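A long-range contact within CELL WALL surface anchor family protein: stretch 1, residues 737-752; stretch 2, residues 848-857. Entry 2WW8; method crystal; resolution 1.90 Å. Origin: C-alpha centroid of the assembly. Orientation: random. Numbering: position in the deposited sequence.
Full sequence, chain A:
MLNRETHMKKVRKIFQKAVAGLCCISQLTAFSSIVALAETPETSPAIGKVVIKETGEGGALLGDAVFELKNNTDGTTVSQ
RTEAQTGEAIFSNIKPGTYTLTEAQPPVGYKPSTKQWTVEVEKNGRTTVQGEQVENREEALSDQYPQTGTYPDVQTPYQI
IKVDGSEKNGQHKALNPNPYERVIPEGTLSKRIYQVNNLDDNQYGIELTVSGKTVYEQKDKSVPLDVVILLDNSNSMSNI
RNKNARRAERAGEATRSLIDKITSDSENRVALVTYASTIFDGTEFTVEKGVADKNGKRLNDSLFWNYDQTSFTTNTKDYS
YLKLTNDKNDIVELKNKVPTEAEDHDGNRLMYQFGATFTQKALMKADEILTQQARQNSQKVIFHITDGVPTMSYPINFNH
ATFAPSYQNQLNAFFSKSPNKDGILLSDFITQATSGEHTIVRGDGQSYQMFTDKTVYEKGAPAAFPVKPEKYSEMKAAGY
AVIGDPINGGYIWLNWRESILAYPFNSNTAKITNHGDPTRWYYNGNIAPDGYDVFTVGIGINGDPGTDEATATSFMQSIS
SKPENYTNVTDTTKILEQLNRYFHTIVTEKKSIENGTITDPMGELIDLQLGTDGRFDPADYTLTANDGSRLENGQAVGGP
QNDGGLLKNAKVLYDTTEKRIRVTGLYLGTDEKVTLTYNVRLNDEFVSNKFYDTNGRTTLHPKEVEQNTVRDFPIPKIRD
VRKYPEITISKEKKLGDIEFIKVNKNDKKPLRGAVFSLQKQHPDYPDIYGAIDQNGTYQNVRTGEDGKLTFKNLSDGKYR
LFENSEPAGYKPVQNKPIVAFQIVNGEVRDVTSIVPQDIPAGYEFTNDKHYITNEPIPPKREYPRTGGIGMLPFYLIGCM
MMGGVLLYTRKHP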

# COMPACT_ATOMS: atom_id res chain seq x y z
N ASP A 737 -12.99 73.59 -14.85
CA ASP A 737 -12.68 74.66 -15.79
C ASP A 737 -13.93 75.37 -16.33
O ASP A 737 -15.01 74.78 -16.44
CB ASP A 737 -11.81 74.11 -16.92
CG ASP A 737 -12.58 73.19 -17.85
OD1 ASP A 737 -13.07 72.12 -17.42
OD2 ASP A 737 -12.71 73.57 -19.03
N ILE A 738 -13.77 76.66 -16.65
CA ILE A 738 -14.88 77.52 -17.06
C ILE A 738 -14.25 78.74 -17.75
O ILE A 738 -13.19 79.24 -17.35
CB ILE A 738 -15.82 77.90 -15.87
CG1 ILE A 738 -17.01 78.71 -16.38
CG2 ILE A 738 -15.07 78.64 -14.74
CD1 ILE A 738 -18.26 78.65 -15.48
N GLU A 739 -14.87 79.18 -18.84
CA GLU A 739 -14.34 80.29 -19.62
C GLU A 739 -15.48 81.28 -19.90
O GLU A 739 -16.60 80.84 -20.22
CB GLU A 739 -13.79 79.78 -20.93
CG GLU A 739 -13.23 80.88 -21.79
CD GLU A 739 -12.62 80.30 -23.03
OE1 GLU A 739 -13.37 80.08 -24.02
OE2 GLU A 739 -11.40 80.04 -22.98
N PHE A 740 -15.19 82.58 -19.79
CA PHE A 740 -16.16 83.66 -20.01
C PHE A 740 -15.56 84.52 -21.13
O PHE A 740 -14.33 84.63 -21.28
CB PHE A 740 -16.31 84.53 -18.76
CG PHE A 740 -16.80 83.81 -17.52
CD1 PHE A 740 -15.92 83.19 -16.63
CD2 PHE A 740 -18.14 83.81 -17.19
CE1 PHE A 740 -16.38 82.55 -15.47
CE2 PHE A 740 -18.60 83.17 -16.02
CZ PHE A 740 -17.72 82.55 -15.15
N ILE A 741 -16.44 85.12 -21.94
CA ILE A 741 -16.02 86.05 -22.96
C ILE A 741 -16.58 87.41 -22.56
O ILE A 741 -17.81 87.58 -22.42
CB ILE A 741 -16.49 85.66 -24.35
CG1 ILE A 741 -15.96 84.27 -24.73
CG2 ILE A 741 -15.99 86.70 -25.39
CD1 ILE A 741 -17.01 83.27 -25.02
N LYS A 742 -15.66 88.36 -22.34
CA LYS A 742 -16.04 89.75 -22.07
C LYS A 742 -16.46 90.42 -23.39
O LYS A 742 -15.69 90.40 -24.36
CB LYS A 742 -14.86 90.55 -21.50
CG LYS A 742 -15.31 91.99 -21.08
CD LYS A 742 -16.10 91.90 -19.76
CE LYS A 742 -16.50 93.27 -19.19
NZ LYS A 742 -17.23 94.05 -20.23
N VAL A 743 -17.66 91.01 -23.43
CA VAL A 743 -18.16 91.58 -24.68
C VAL A 743 -18.89 92.91 -24.49
O VAL A 743 -19.37 93.25 -23.40
CB VAL A 743 -19.16 90.63 -25.45
CG1 VAL A 743 -18.53 89.26 -25.72
CG2 VAL A 743 -20.50 90.50 -24.69
N ASN A 744 -18.99 93.64 -25.61
CA ASN A 744 -19.92 94.73 -25.73
C ASN A 744 -21.37 94.22 -25.57
O ASN A 744 -21.76 93.29 -26.28
CB ASN A 744 -19.69 95.36 -27.11
CG ASN A 744 -20.52 96.61 -27.32
OD1 ASN A 744 -21.71 96.66 -27.05
ND2 ASN A 744 -19.87 97.64 -27.81
N LYS A 745 -22.15 94.87 -24.69
CA LYS A 745 -23.56 94.53 -24.38
C LYS A 745 -24.38 94.57 -25.68
O LYS A 745 -25.14 93.66 -25.93
CB LYS A 745 -24.19 95.57 -23.43
CG LYS A 745 -25.59 95.20 -22.96
CD LYS A 745 -26.28 96.36 -22.27
CE LYS A 745 -27.62 95.98 -21.56
NZ LYS A 745 -27.56 94.58 -21.03
N ASN A 746 -24.20 95.60 -26.49
CA ASN A 746 -25.00 95.83 -27.70
C ASN A 746 -24.76 94.96 -28.94
O ASN A 746 -25.72 94.61 -29.60
CB ASN A 746 -24.96 97.32 -28.07
CG ASN A 746 -25.46 98.17 -26.93
OD1 ASN A 746 -26.34 97.77 -26.16
ND2 ASN A 746 -24.88 99.34 -26.79
N ASP A 747 -23.50 94.62 -29.24
CA ASP A 747 -23.20 93.89 -30.48
C ASP A 747 -22.47 92.58 -30.19
O ASP A 747 -22.07 91.88 -31.11
CB ASP A 747 -22.45 94.74 -31.51
CG ASP A 747 -21.06 95.20 -31.03
OD1 ASP A 747 -20.46 94.57 -30.12
OD2 ASP A 747 -20.56 96.20 -31.60
N LYS A 748 -22.28 92.28 -28.91
CA LYS A 748 -21.66 91.04 -28.46
C LYS A 748 -20.30 90.81 -29.07
O LYS A 748 -19.86 89.67 -29.13
CB LYS A 748 -22.60 89.84 -28.64
CG LYS A 748 -24.02 90.03 -28.03
CD LYS A 748 -23.98 90.48 -26.56
CE LYS A 748 -25.25 90.23 -25.70
NZ LYS A 748 -26.45 91.04 -26.12
N LYS A 749 -19.59 91.86 -29.48
CA LYS A 749 -18.17 91.71 -29.83
C LYS A 749 -17.21 91.61 -28.63
O LYS A 749 -17.46 92.21 -27.60
CB LYS A 749 -17.72 92.85 -30.74
CG LYS A 749 -17.57 92.48 -32.20
CD LYS A 749 -18.82 92.67 -33.05
CE LYS A 749 -18.43 92.56 -34.54
NZ LYS A 749 -19.55 92.50 -35.52
N PRO A 750 -16.09 90.88 -28.78
CA PRO A 750 -15.13 90.66 -27.68
C PRO A 750 -14.33 91.90 -27.29
O PRO A 750 -14.01 92.71 -28.18
CB PRO A 750 -14.20 89.58 -28.23
CG PRO A 750 -14.28 89.76 -29.77
CD PRO A 750 -15.73 90.11 -30.00
N LEU A 751 -14.03 92.06 -26.01
CA LEU A 751 -13.36 93.27 -25.51
C LEU A 751 -12.01 93.06 -24.85
O LEU A 751 -11.88 92.25 -23.92
CB LEU A 751 -14.23 94.07 -24.51
CG LEU A 751 -15.59 94.63 -24.97
CD1 LEU A 751 -16.33 95.31 -23.80
CD2 LEU A 751 -15.36 95.57 -26.12
N ARG A 752 -11.02 93.83 -25.30
CA ARG A 752 -9.65 93.72 -24.79
C ARG A 752 -9.50 94.73 -23.65
O ARG A 752 -10.05 95.83 -23.69
CB ARG A 752 -8.65 94.09 -25.88
CG ARG A 752 -7.17 94.12 -25.48
CD ARG A 752 -6.32 94.64 -26.66
NE ARG A 752 -6.84 95.92 -27.16
CZ ARG A 752 -6.13 96.89 -27.76
NH1 ARG A 752 -4.81 96.79 -27.98
NH2 ARG A 752 -6.76 98.00 -28.16
N ASP A 848 -24.40 78.06 -25.60
CA ASP A 848 -23.38 77.29 -24.89
C ASP A 848 -22.17 78.07 -24.30
O ASP A 848 -21.20 77.46 -23.86
CB ASP A 848 -22.88 76.22 -25.86
CG ASP A 848 -22.71 74.88 -25.20
OD1 ASP A 848 -23.20 74.72 -24.05
OD2 ASP A 848 -22.10 74.00 -25.84
N LYS A 849 -22.18 79.40 -24.29
CA LYS A 849 -21.01 80.17 -23.85
C LYS A 849 -21.39 81.15 -22.74
O LYS A 849 -22.51 81.62 -22.71
CB LYS A 849 -20.27 80.86 -25.01
CG LYS A 849 -19.64 79.82 -25.93
CD LYS A 849 -18.94 80.47 -27.11
CE LYS A 849 -18.69 79.46 -28.24
NZ LYS A 849 -17.75 78.36 -27.90
N HIS A 850 -20.47 81.40 -21.82
CA HIS A 850 -20.71 82.32 -20.72
C HIS A 850 -20.13 83.67 -21.17
O HIS A 850 -18.96 83.77 -21.55
CB HIS A 850 -19.95 81.82 -19.47
CG HIS A 850 -20.34 80.45 -19.01
ND1 HIS A 850 -21.57 80.16 -18.47
CD2 HIS A 850 -19.63 79.28 -19.01
CE1 HIS A 850 -21.61 78.87 -18.14
NE2 HIS A 850 -20.45 78.32 -18.47
N TYR A 851 -20.97 84.69 -21.14
CA TYR A 851 -20.61 86.01 -21.58
C TYR A 851 -20.66 86.93 -20.37
O TYR A 851 -21.54 86.79 -19.51
CB TYR A 851 -21.63 86.50 -22.63
CG TYR A 851 -21.44 85.80 -23.96
CD1 TYR A 851 -20.47 86.25 -24.86
CD2 TYR A 851 -22.19 84.65 -24.31
CE1 TYR A 851 -20.26 85.58 -26.08
CE2 TYR A 851 -21.98 83.97 -25.53
CZ TYR A 851 -21.03 84.47 -26.41
OH TYR A 851 -20.82 83.82 -27.60
N ILE A 852 -19.72 87.86 -20.30
CA ILE A 852 -19.89 89.02 -19.42
C ILE A 852 -19.97 90.31 -20.23
O ILE A 852 -19.06 90.64 -21.00
CB ILE A 852 -18.78 89.10 -18.37
CG1 ILE A 852 -18.81 87.81 -17.54
CG2 ILE A 852 -18.86 90.46 -17.57
CD1 ILE A 852 -17.54 87.66 -16.75
N THR A 853 -21.06 91.04 -20.06
CA THR A 853 -21.26 92.24 -20.88
C THR A 853 -20.76 93.54 -20.19
O THR A 853 -20.82 93.67 -18.95
CB THR A 853 -22.76 92.34 -21.31
OG1 THR A 853 -23.56 92.51 -20.14
CG2 THR A 853 -23.25 91.04 -21.98
N ASN A 854 -20.28 94.48 -21.01
CA ASN A 854 -20.05 95.88 -20.64
C ASN A 854 -20.82 96.81 -21.54
O ASN A 854 -20.91 96.57 -22.76
CB ASN A 854 -18.58 96.25 -20.76
CG ASN A 854 -17.71 95.45 -19.80
OD1 ASN A 854 -17.61 95.74 -18.60
N GLU A 855 -21.39 97.86 -20.93
CA GLU A 855 -22.16 98.84 -21.68
C GLU A 855 -21.18 99.92 -22.11
O GLU A 855 -20.46 100.47 -21.28
CB GLU A 855 -23.23 99.47 -20.80
CG GLU A 855 -24.29 98.52 -20.31
CD GLU A 855 -25.37 99.23 -19.47
OE1 GLU A 855 -25.57 100.45 -19.63
OE2 GLU A 855 -26.00 98.53 -18.66
N PRO A 856 -21.14 100.23 -23.41
CA PRO A 856 -20.34 101.35 -23.91
C PRO A 856 -20.84 102.69 -23.35
O PRO A 856 -22.03 102.89 -23.06
CB PRO A 856 -20.57 101.28 -25.42
CG PRO A 856 -21.94 100.72 -25.54
CD PRO A 856 -21.98 99.64 -24.47
N ILE A 857 -19.91 103.63 -23.18
CA ILE A 857 -20.26 104.99 -22.78
C ILE A 857 -21.05 105.51 -23.97
O ILE A 857 -20.55 105.41 -25.10
CB ILE A 857 -18.99 105.84 -22.55
CG1 ILE A 857 -18.12 105.22 -21.45
CG2 ILE A 857 -19.38 107.30 -22.21
CD1 ILE A 857 -16.65 105.65 -21.45
O HOH W 1 -17.72 80.25 -22.41
O HOH W 2 -26.13 96.08 -18.45

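Two parallel strands, 737-744 and 849-854, meet here, and their apolar side chains divide between the two faces of the sheet. On the face that carries Phe740, Lys742 and Ile852, the CB of Phe740 lies 3.9 Å from CD1 of Ile852; a branched aliphatic chain fills the space beside the ring. The rings of Phe740 and His850 meet obliquely, and CD1 of Ile738 sits over a face of the imidazole, 3.7 Å from His850 NE2, a CH-pi contact that suits a methyl group. On the other face, Tyr851 CD1 packs 3.7 Å from Val743 CG1 and 4.1 Å from Ile741 CB, so that one edge of the tyrosine ring meets two beta-branched residues, whose shape favours extended backbone.

Between the faces runs the parallel ladder. Ile741 N donates to His850 O (2.9 Å) and Ile741 O accepts from Ile852 N (2.9 Å); Val743 likewise gives its N to Ile852 O and receives Asn854 N at its O, both at 2.8 Å. Lys745 N closes the series on Asn854 O (2.9 Å). Ile741 and Val743 thus each bond to the two residues that flank their partners, Tyr851 and Thr853, while Lys742 between them makes no such bond, the alternation expected of parallel pairing.

The strongest link is covalent: Lys742 NZ lies 1.5 Å from Asn854 CG, an isopeptide bond. The long lysine chain reaches along its face, its CD 3.8 Å from Ile852 CG2, and the absence of ND2 from the Asn854 model fits the loss of that nitrogen on bond formation.

Farther out, the aliphatic part of Lys745 serves as packing, its CD 3.5 Å from Glu855 CG, while a water accepts weakly from Lys745 NZ (3.3 Å) and donates to Glu855 OE2 (2.5 Å). At the other end, a second water bridges Glu739 O (2.5 Å) and His850 N (3.0 Å), donating to the first and accepting from the second.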